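Local structure of lipase aflb (Neosartorya fumigata, 6IDY) at residues D238-W241 with A242-Y245; A280-P283 with S284-Q287; T297-G301 with G302-A306. The protein probably hydrolyses ester bonds of lipids, as a fungal lipase with an alpha/beta-hydrolase core and a bound calcium ion. All coordinates share one frame; numbering follows the deposited sequence.

Contact 1 (D238-W241 with A242-Y245)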
ATOM      1  N   ASP A 238      -8.782   2.359   1.888  1.00 17.98           N
ATOM      2  CA  ASP A 238      -8.816   3.672   2.539  1.00 17.99           C
ATOM      3  C   ASP A 238      -9.290   4.750   1.566  1.00 23.02           C
ATOM      4  O   ASP A 238     -10.070   5.619   1.954  1.00 22.93           O
ATOM      5  CB  ASP A 238      -7.426   4.051   3.084  1.00 19.05           C
ATOM      6  CG  ASP A 238      -6.822   3.075   4.076  1.00 24.94           C
ATOM      7  OD1 ASP A 238      -7.575   2.261   4.647  1.00 24.93           O
ATOM      8  OD2 ASP A 238      -5.601   3.138   4.292  1.00 24.70           O
ATOM      9  N   THR A 239      -8.821   4.680   0.299  1.00 19.29           N
ATOM     10  CA  THR A 239      -9.176   5.639  -0.742  1.00 18.76           C
ATOM     11  C   THR A 239     -10.620   5.468  -1.182  1.00 21.56           C
ATOM     12  O   THR A 239     -11.336   6.460  -1.270  1.00 21.54           O
ATOM     13  CB  THR A 239      -8.177   5.587  -1.905  1.00 22.77           C
ATOM     14  OG1 THR A 239      -6.854   5.671  -1.380  1.00 21.06           O
ATOM     15  CG2 THR A 239      -8.414   6.709  -2.942  1.00 19.14           C
ATOM     16  N   GLN A 240     -11.040   4.220  -1.460  1.00 18.23           N
ATOM     17  CA  GLN A 240     -12.410   3.904  -1.875  1.00 18.21           C
ATOM     18  C   GLN A 240     -13.427   4.345  -0.820  1.00 22.35           C
ATOM     19  O   GLN A 240     -14.461   4.910  -1.184  1.00 22.40           O
ATOM     20  CB  GLN A 240     -12.553   2.402  -2.198  1.00 18.92           C
ATOM     21  CG  GLN A 240     -13.874   2.034  -2.884  1.00 20.76           C
ATOM     22  CD  GLN A 240     -14.008   2.462  -4.332  1.00 30.56           C
ATOM     23  OE1 GLN A 240     -13.186   3.214  -4.893  1.00 23.52           O
ATOM     24  NE2 GLN A 240     -15.075   1.988  -4.972  1.00 18.17           N
ATOM     25  N   TRP A 241     -13.128   4.100   0.476  1.00 19.05           N
ATOM     26  CA  TRP A 241     -13.991   4.526   1.586  1.00 19.51           C
ATOM     27  C   TRP A 241     -14.046   6.064   1.640  1.00 21.52           C
ATOM     28  O   TRP A 241     -15.131   6.621   1.761  1.00 21.74           O
ATOM     29  CB  TRP A 241     -13.518   3.922   2.932  1.00 18.12           C
ATOM     30  CG  TRP A 241     -14.444   4.181   4.091  1.00 19.35           C
ATOM     31  CD1 TRP A 241     -14.500   5.307   4.862  1.00 22.49           C
ATOM     32  CD2 TRP A 241     -15.423   3.277   4.630  1.00 19.17           C
ATOM     33  NE1 TRP A 241     -15.457   5.166   5.841  1.00 22.28           N
ATOM     34  CE2 TRP A 241     -16.027   3.922   5.735  1.00 23.44           C
ATOM     35  CE3 TRP A 241     -15.865   1.987   4.273  1.00 19.95           C
ATOM     36  CZ2 TRP A 241     -17.055   3.326   6.482  1.00 22.59           C
ATOM     37  CZ3 TRP A 241     -16.855   1.380   5.038  1.00 21.20           C
ATOM     38  CH2 TRP A 241     -17.430   2.042   6.133  1.00 22.24           C
ATOM     39  N   ALA A 242     -12.887   6.743   1.499  1.00 18.31           N
ATOM     40  CA  ALA A 242     -12.809   8.215   1.486  1.00 18.42           C
ATOM     41  C   ALA A 242     -13.636   8.793   0.326  1.00 21.70           C
ATOM     42  O   ALA A 242     -14.413   9.722   0.534  1.00 21.71           O
ATOM     43  CB  ALA A 242     -11.353   8.670   1.377  1.00 19.12           C
ATOM     44  N   LEU A 243     -13.514   8.197  -0.873  1.00 17.48           N
ATOM     45  CA  LEU A 243     -14.260   8.633  -2.054  1.00 17.43           C
ATOM     46  C   LEU A 243     -15.773   8.443  -1.875  1.00 22.63           C
ATOM     47  O   LEU A 243     -16.551   9.335  -2.212  1.00 22.54           O
ATOM     48  CB  LEU A 243     -13.754   7.920  -3.321  1.00 16.49           C
ATOM     49  CG  LEU A 243     -12.341   8.282  -3.793  1.00 19.78           C
ATOM     50  CD1 LEU A 243     -11.855   7.285  -4.840  1.00 18.78           C
ATOM     51  CD2 LEU A 243     -12.274   9.733  -4.333  1.00 19.91           C
ATOM     52  N   LYS A 244     -16.178   7.305  -1.309  1.00 19.64           N
ATOM     53  CA  LYS A 244     -17.587   6.998  -1.068  1.00 19.55           C
ATOM     54  C   LYS A 244     -18.233   7.959  -0.052  1.00 24.13           C
ATOM     55  O   LYS A 244     -19.239   8.599  -0.363  1.00 23.39           O
ATOM     56  CB  LYS A 244     -17.742   5.534  -0.600  1.00 20.20           C
ATOM     57  CG  LYS A 244     -19.169   5.170  -0.167  1.00 22.84           C
ATOM     58  CD  LYS A 244     -19.378   3.661  -0.072  1.00 22.40           C
ATOM     59  CE  LYS A 244     -20.836   3.337   0.116  1.00 21.79           C
ATOM     60  NZ  LYS A 244     -21.013   1.961   0.642  1.00 19.39           N
ATOM     61  N   TYR A 245     -17.660   8.040   1.159  1.00 21.00           N
ATOM     62  CA  TYR A 245     -18.248   8.797   2.256  1.00 20.61           C
ATOM     63  C   TYR A 245     -17.853  10.275   2.315  1.00 24.42           C
ATOM     64  O   TYR A 245     -18.476  11.017   3.067  1.00 24.08           O
ATOM     65  CB  TYR A 245     -17.996   8.077   3.579  1.00 21.15           C
ATOM     66  CG  TYR A 245     -18.672   6.722   3.585  1.00 22.05           C
ATOM     67  CD1 TYR A 245     -20.061   6.614   3.629  1.00 23.94           C
ATOM     68  CD2 TYR A 245     -17.933   5.554   3.433  1.00 22.27           C
ATOM     69  CE1 TYR A 245     -20.692   5.372   3.595  1.00 24.63           C
ATOM     70  CE2 TYR A 245     -18.552   4.306   3.403  1.00 22.86           C
ATOM     71  CZ  TYR A 245     -19.933   4.219   3.480  1.00 26.71           C
ATOM     72  OH  TYR A 245     -20.542   2.991   3.447  1.00 23.30           O
TER
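Tyr245 lays the CD2–CE2 side of its ring over one face of the Trp241 indole, one helical turn back along the same helix. CE2 of Tyr245 stands 3.3 Å above the indole plane and over its centre, and the closest pair of atoms is CD2 of Tyr245 with CE2 of Trp241 at 3.4 Å. The planes meet at 48°, an oblique overlap. Trp241 reaches this place because its CG is anti to the backbone N (chi1 -173°), whereas CG of Tyr245 is anti to the carbonyl carbon. Phe294, from outside, stacks on the indole, and Trp241 NE1 is satisfied by Tyr438 OH.

A face of the Tyr245 ring also carries the aliphatic stem of Lys244, whose CG lies 3.6 Å above its centre. Running out extended from there, the lysine brings NZ to within 3.0 Å of Tyr245 OH in a hydrogen bond, and the same ammonium group binds the carbonyls of Leu298 and Gly300.

All of this happens on helix 235-245, the connection of a beta-alpha-beta unit between strands 227-232 and 253-259. In alpha/beta hydrolases the helix at this position follows the nucleophile elbow, and the Ser-Trp-Ser-Gln-Gly sequence leading into it here is consistent with that pattern, with serine in place of the first glycine of Gly-X-Ser-X-Gly. Successive i to i+4 bonds hold the helix, among them Tyr245 N to Trp241 O, 3.0 Å and almost straight at 176°.

On another side, Thr239 and Leu243 point the same way and run side by side, with Thr239 CG2 at 4.0 Å from Leu243 CD1; both rest on Phe256 of the next strand. Thr239 OG1 turns back to Gly235 O, while Gln240 directs NE2 to the carbonyls of Gly303 and Ser305.

Contact 2 (A280-P283 with S284-Q287)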
ATOM      1  N   ALA A 280      -6.017 -13.144  17.820  1.00 23.23           N
ATOM      2  CA  ALA A 280      -5.879 -11.771  18.328  1.00 23.14           C
ATOM      3  C   ALA A 280      -4.988 -10.988  17.359  1.00 25.67           C
ATOM      4  O   ALA A 280      -3.802 -11.287  17.191  1.00 23.83           O
ATOM      5  CB  ALA A 280      -5.296 -11.773  19.739  1.00 24.63           C
ATOM      6  N   CYS A 281      -5.602 -10.037  16.655  1.00 22.34           N
ATOM      7  CA  CYS A 281      -4.948  -9.266  15.600  1.00 20.96           C
ATOM      8  C   CYS A 281      -5.177  -7.776  15.776  1.00 23.85           C
ATOM      9  O   CYS A 281      -5.134  -7.298  16.896  1.00 24.04           O
ATOM     10  CB  CYS A 281      -5.429  -9.767  14.240  1.00 20.29           C
ATOM     11  SG  CYS A 281      -5.375 -11.569  14.076  1.00 24.41           S
ATOM     12  N   THR A 282      -5.369  -7.026  14.684  1.00 20.21           N
ATOM     13  CA  THR A 282      -5.611  -5.589  14.777  1.00 19.31           C
ATOM     14  C   THR A 282      -6.946  -5.292  14.090  1.00 24.07           C
ATOM     15  O   THR A 282      -7.404  -6.142  13.313  1.00 23.40           O
ATOM     16  CB  THR A 282      -4.422  -4.756  14.216  1.00 21.44           C
ATOM     17  OG1 THR A 282      -4.621  -4.481  12.832  1.00 19.13           O
ATOM     18  CG2 THR A 282      -3.051  -5.395  14.454  1.00 21.39           C
ATOM     19  N   PRO A 283      -7.583  -4.110  14.332  1.00 20.61           N
ATOM     20  CA  PRO A 283      -8.853  -3.809  13.648  1.00 19.57           C
ATOM     21  C   PRO A 283      -8.784  -3.927  12.127  1.00 22.35           C
ATOM     22  O   PRO A 283      -9.654  -4.572  11.555  1.00 21.14           O
ATOM     23  CB  PRO A 283      -9.157  -2.369  14.081  1.00 20.96           C
ATOM     24  CG  PRO A 283      -8.486  -2.222  15.389  1.00 26.05           C
ATOM     25  CD  PRO A 283      -7.210  -3.013  15.253  1.00 21.99           C
ATOM     26  N   SER A 284      -7.747  -3.339  11.477  1.00 18.81           N
ATOM     27  CA  SER A 284      -7.616  -3.375  10.017  1.00 18.02           C
ATOM     28  C   SER A 284      -7.365  -4.773   9.467  1.00 23.16           C
ATOM     29  O   SER A 284      -7.804  -5.050   8.354  1.00 23.06           O
ATOM     30  CB  SER A 284      -6.568  -2.389   9.518  1.00 20.31           C
ATOM     31  OG  SER A 284      -5.250  -2.880   9.679  1.00 26.10           O
ATOM     32  N   LEU A 285      -6.687  -5.656  10.239  1.00 19.53           N
ATOM     33  CA  LEU A 285      -6.462  -7.038   9.797  1.00 19.15           C
ATOM     34  C   LEU A 285      -7.801  -7.769   9.739  1.00 23.62           C
ATOM     35  O   LEU A 285      -8.125  -8.351   8.704  1.00 21.72           O
ATOM     36  CB  LEU A 285      -5.453  -7.803  10.686  1.00 18.96           C
ATOM     37  CG  LEU A 285      -4.018  -7.239  10.806  1.00 23.20           C
ATOM     38  CD1 LEU A 285      -3.079  -8.257  11.433  1.00 22.72           C
ATOM     39  CD2 LEU A 285      -3.452  -6.802   9.449  1.00 25.24           C
ATOM     40  N   TRP A 286      -8.607  -7.672  10.823  1.00 20.93           N
ATOM     41  CA  TRP A 286      -9.920  -8.297  10.880  1.00 20.89           C
ATOM     42  C   TRP A 286     -10.890  -7.747   9.842  1.00 24.67           C
ATOM     43  O   TRP A 286     -11.607  -8.535   9.225  1.00 25.32           O
ATOM     44  CB  TRP A 286     -10.517  -8.251  12.296  1.00 20.34           C
ATOM     45  CG  TRP A 286      -9.999  -9.344  13.186  1.00 21.89           C
ATOM     46  CD1 TRP A 286      -9.341  -9.193  14.369  1.00 25.06           C
ATOM     47  CD2 TRP A 286     -10.044 -10.759  12.927  1.00 22.31           C
ATOM     48  NE1 TRP A 286      -8.996 -10.426  14.879  1.00 25.55           N
ATOM     49  CE2 TRP A 286      -9.423 -11.403  14.019  1.00 26.69           C
ATOM     50  CE3 TRP A 286     -10.569 -11.547  11.884  1.00 23.64           C
ATOM     51  CZ2 TRP A 286      -9.300 -12.792  14.096  1.00 26.53           C
ATOM     52  CZ3 TRP A 286     -10.467 -12.926  11.973  1.00 25.62           C
ATOM     53  CH2 TRP A 286      -9.842 -13.535  13.069  1.00 26.76           C
ATOM     54  N   GLN A 287     -10.870  -6.421   9.600  1.00 19.76           N
ATOM     55  CA  GLN A 287     -11.747  -5.768   8.608  1.00 19.58           C
ATOM     56  C   GLN A 287     -11.451  -6.178   7.170  1.00 22.06           C
ATOM     57  O   GLN A 287     -12.328  -6.073   6.318  1.00 21.34           O
ATOM     58  CB  GLN A 287     -11.658  -4.240   8.718  1.00 20.31           C
ATOM     59  CG  GLN A 287     -12.350  -3.700   9.956  1.00 21.68           C
ATOM     60  CD  GLN A 287     -12.042  -2.244  10.175  1.00 26.59           C
ATOM     61  OE1 GLN A 287     -10.883  -1.810  10.172  1.00 20.41           O
ATOM     62  NE2 GLN A 287     -13.083  -1.465  10.394  1.00 17.93           N
TER
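A disulfide sulfur set beside an indole ring is the distinctive feature here: SG of Cys281, bonded to Cys273, lies 4.4 Å from the centroid of the five-membered ring of Trp286. Its approach is oblique, 37° off the ring normal. CB of the same cysteine comes nearer still, 3.7 Å from Trp286 NE1, and also touches Leu285 CD1 at 4.0 Å, so the half-cystine fits against two successive residues of the helix. Thr429 ties the pair down from outside: its carbonyl takes the indole N-H, and its backbone is hydrogen-bonded to that of Cys281.

At the start of the helix, the carbonyl of Thr282 receives Trp286 N at 3.2 Å in a nearly linear bond (174°), with a weak second bond from Leu285 N. The threonine side chain crosses that of Leu285, OG1 lying 3.5 Å from Leu285 CG. One residue on, Pro283 O accepts Gln287 N at 3.0 Å, and CG of Gln287 lies close to that carbonyl, 3.3 Å from the oxygen. The amide beyond it is engaged at both ends, OE1 with Val205 N and NE2 with Asp204 OD1.

Thr282 occupies the N-cap position with its hydroxyl turned to Leu202 O, and Pro283 stands in the first turn of helix 283-287, a common place for proline because its missing N-H costs the helix no bond there.

Contact 3 (T297-G301 with G302-A306)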
ATOM      1  N   THR A 297     -20.205  -3.238   3.968  1.00 21.88           N
ATOM      2  CA  THR A 297     -20.658  -1.844   4.094  1.00 21.73           C
ATOM      3  C   THR A 297     -20.049  -1.006   2.976  1.00 24.30           C
ATOM      4  O   THR A 297     -20.761  -0.236   2.349  1.00 23.84           O
ATOM      5  CB  THR A 297     -20.328  -1.268   5.483  1.00 26.26           C
ATOM      6  OG1 THR A 297     -20.970  -2.070   6.473  1.00 23.60           O
ATOM      7  CG2 THR A 297     -20.777   0.186   5.642  1.00 22.63           C
ATOM      8  N   LEU A 298     -18.735  -1.161   2.730  1.00 21.63           N
ATOM      9  CA  LEU A 298     -18.047  -0.410   1.685  1.00 20.92           C
ATOM     10  C   LEU A 298     -18.623  -0.702   0.311  1.00 23.82           C
ATOM     11  O   LEU A 298     -18.912   0.233  -0.432  1.00 23.52           O
ATOM     12  CB  LEU A 298     -16.529  -0.695   1.696  1.00 20.78           C
ATOM     13  CG  LEU A 298     -15.717  -0.075   0.529  1.00 24.51           C
ATOM     14  CD1 LEU A 298     -15.816   1.456   0.511  1.00 23.97           C
ATOM     15  CD2 LEU A 298     -14.281  -0.528   0.568  1.00 23.90           C
ATOM     16  N   ARG A 299     -18.804  -1.992  -0.010  1.00 19.47           N
ATOM     17  CA  ARG A 299     -19.270  -2.457  -1.311  1.00 19.55           C
ATOM     18  C   ARG A 299     -20.732  -2.174  -1.595  1.00 22.96           C
ATOM     19  O   ARG A 299     -21.122  -2.177  -2.761  1.00 22.02           O
ATOM     20  CB  ARG A 299     -18.950  -3.944  -1.499  1.00 20.66           C
ATOM     21  CG  ARG A 299     -17.441  -4.190  -1.528  1.00 21.02           C
ATOM     22  CD  ARG A 299     -17.117  -5.648  -1.725  1.00 23.01           C
ATOM     23  NE  ARG A 299     -17.412  -6.106  -3.083  1.00 18.60           N
ATOM     24  CZ  ARG A 299     -16.572  -6.010  -4.103  1.00 24.84           C
ATOM     25  NH1 ARG A 299     -15.382  -5.438  -3.942  1.00 17.10           N
ATOM     26  NH2 ARG A 299     -16.910  -6.482  -5.293  1.00 14.28           N
ATOM     27  N   GLY A 300     -21.524  -1.909  -0.559  1.00 20.89           N
ATOM     28  CA  GLY A 300     -22.935  -1.557  -0.728  1.00 21.14           C
ATOM     29  C   GLY A 300     -23.092  -0.209  -1.413  1.00 24.65           C
ATOM     30  O   GLY A 300     -22.142   0.578  -1.444  1.00 23.80           O
ATOM     31  N   GLY A 301     -24.264   0.029  -2.014  1.00 21.62           N
ATOM     32  CA  GLY A 301     -24.584   1.271  -2.718  1.00 20.99           C
ATOM     33  C   GLY A 301     -23.590   1.697  -3.788  1.00 24.82           C
ATOM     34  O   GLY A 301     -23.289   2.885  -3.917  1.00 23.82           O
ATOM     35  N   GLY A 302     -23.060   0.725  -4.532  1.00 21.56           N
ATOM     36  CA  GLY A 302     -22.103   0.979  -5.602  1.00 20.52           C
ATOM     37  C   GLY A 302     -20.656   1.158  -5.195  1.00 23.90           C
ATOM     38  O   GLY A 302     -19.835   1.527  -6.040  1.00 23.27           O
ATOM     39  N   GLY A 303     -20.328   0.857  -3.931  1.00 20.00           N
ATOM     40  CA  GLY A 303     -18.954   0.929  -3.428  1.00 19.11           C
ATOM     41  C   GLY A 303     -18.023  -0.075  -4.095  1.00 22.05           C
ATOM     42  O   GLY A 303     -16.800   0.020  -3.985  1.00 21.11           O
ATOM     43  N   ASP A 304     -18.612  -1.048  -4.797  1.00 19.12           N
ATOM     44  CA  ASP A 304     -17.912  -2.071  -5.574  1.00 18.13           C
ATOM     45  C   ASP A 304     -17.640  -1.572  -7.016  1.00 20.06           C
ATOM     46  O   ASP A 304     -17.051  -2.297  -7.819  1.00 19.35           O
ATOM     47  CB  ASP A 304     -18.689  -3.406  -5.549  1.00 19.59           C
ATOM     48  CG  ASP A 304     -20.118  -3.353  -6.060  1.00 25.00           C
ATOM     49  OD1 ASP A 304     -20.682  -2.229  -6.159  1.00 24.38           O
ATOM     50  OD2 ASP A 304     -20.682  -4.431  -6.351  1.00 28.48           O
ATOM     51  N   SER A 305     -18.069  -0.326  -7.326  1.00 15.83           N
ATOM     52  CA  SER A 305     -17.811   0.360  -8.596  1.00 15.93           C
ATOM     53  C   SER A 305     -16.900   1.549  -8.304  1.00 19.71           C
ATOM     54  O   SER A 305     -16.903   2.062  -7.184  1.00 18.66           O
ATOM     55  CB  SER A 305     -19.105   0.854  -9.248  1.00 18.81           C
ATOM     56  OG  SER A 305     -19.682  -0.131 -10.088  1.00 23.00           O
ATOM     57  N   ALA A 306     -16.125   1.991  -9.300  1.00 17.28           N
ATOM     58  CA  ALA A 306     -15.238   3.140  -9.120  1.00 17.56           C
ATOM     59  C   ALA A 306     -16.008   4.453  -8.942  1.00 21.78           C
ATOM     60  O   ALA A 306     -17.156   4.567  -9.387  1.00 22.52           O
ATOM     61  CB  ALA A 306     -14.281   3.252 -10.290  1.00 18.32           C
TER
HETATM   62  O   HOH W   1     -15.936  -4.824  -7.399  1.00 21.14           O
HETATM   63  O   HOH W   2     -23.001  -2.215  -4.708  1.00 23.74           O
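Arg299 and Asp304 are joined by a water molecule that donates to Arg299 O at 2.7 Å and to Asp304 OD1 at 2.7 Å. The same water accepts from Gly302 N at 2.9 Å, so three bonds fix it in the bend. Directly across the turn, Gly303 N binds Gly300 O at 3.1 Å with an N-H...O angle of 155°, coming from above the carbonyl plane instead of along a lone pair. Asp304 N makes a further, weak bond to Arg299 O.

These bonds shape the exit of helix 293-299 as the chain turns towards strand 310-314. Gly301 and Gly302 both take positive phi, and with the Gly300–Gly303 bond they form a type I' turn; a type I turn from Gly302 to Ser305 overlaps it. The reversal brings Gly303 CA against the helix end, where its C-H points almost straight at Leu298 O, 3.1 Å away. With no side chain, Gly303 can come this close.

Further out, the guanidinium of Arg299 is brought over Asp304 by a bend at chi3 (72°). CB of Asp304 sits over one face of the group, offset toward its rim and 3.6 Å from NH2. The carboxylate stands nearly perpendicular to the guanidinium, the planes 80° apart. Asp304 OD2 lies well out of the guanidinium plane, so no N-H points at it; at 4.4 Å from Arg299 NH2, beyond a salt bridge, the opposite charges probably still attract. A second water bridges NH2 of Arg299 and the carbonyl of Asp304, and NH1 is bound by Phe263 O.

In the fold
Contacts 1 and 3 form a single interface, their centres about 10 Å apart. Two side chains of helix 235-245 reach the carbonyls of the glycine turn after helix 293-299: Lys244 NZ lies 2.7 Å from Gly300 O, and Gln240 NE2 lies 2.8 Å from Gly303 O. Contact 2 is separate, with its centre about 19 Å from that of contact 1 and about 21 Å from that of contact 3, although helix 283-287 directly precedes helix 293-299. Lys244 and Gly302 each lie about 6 Å from a bound sulfate, probably from the crystallisation liquor. The calcium site of Asp255, Ala377, His380 and Gly382 is more remote, its ion about 13 Å from the Leu243 side chain.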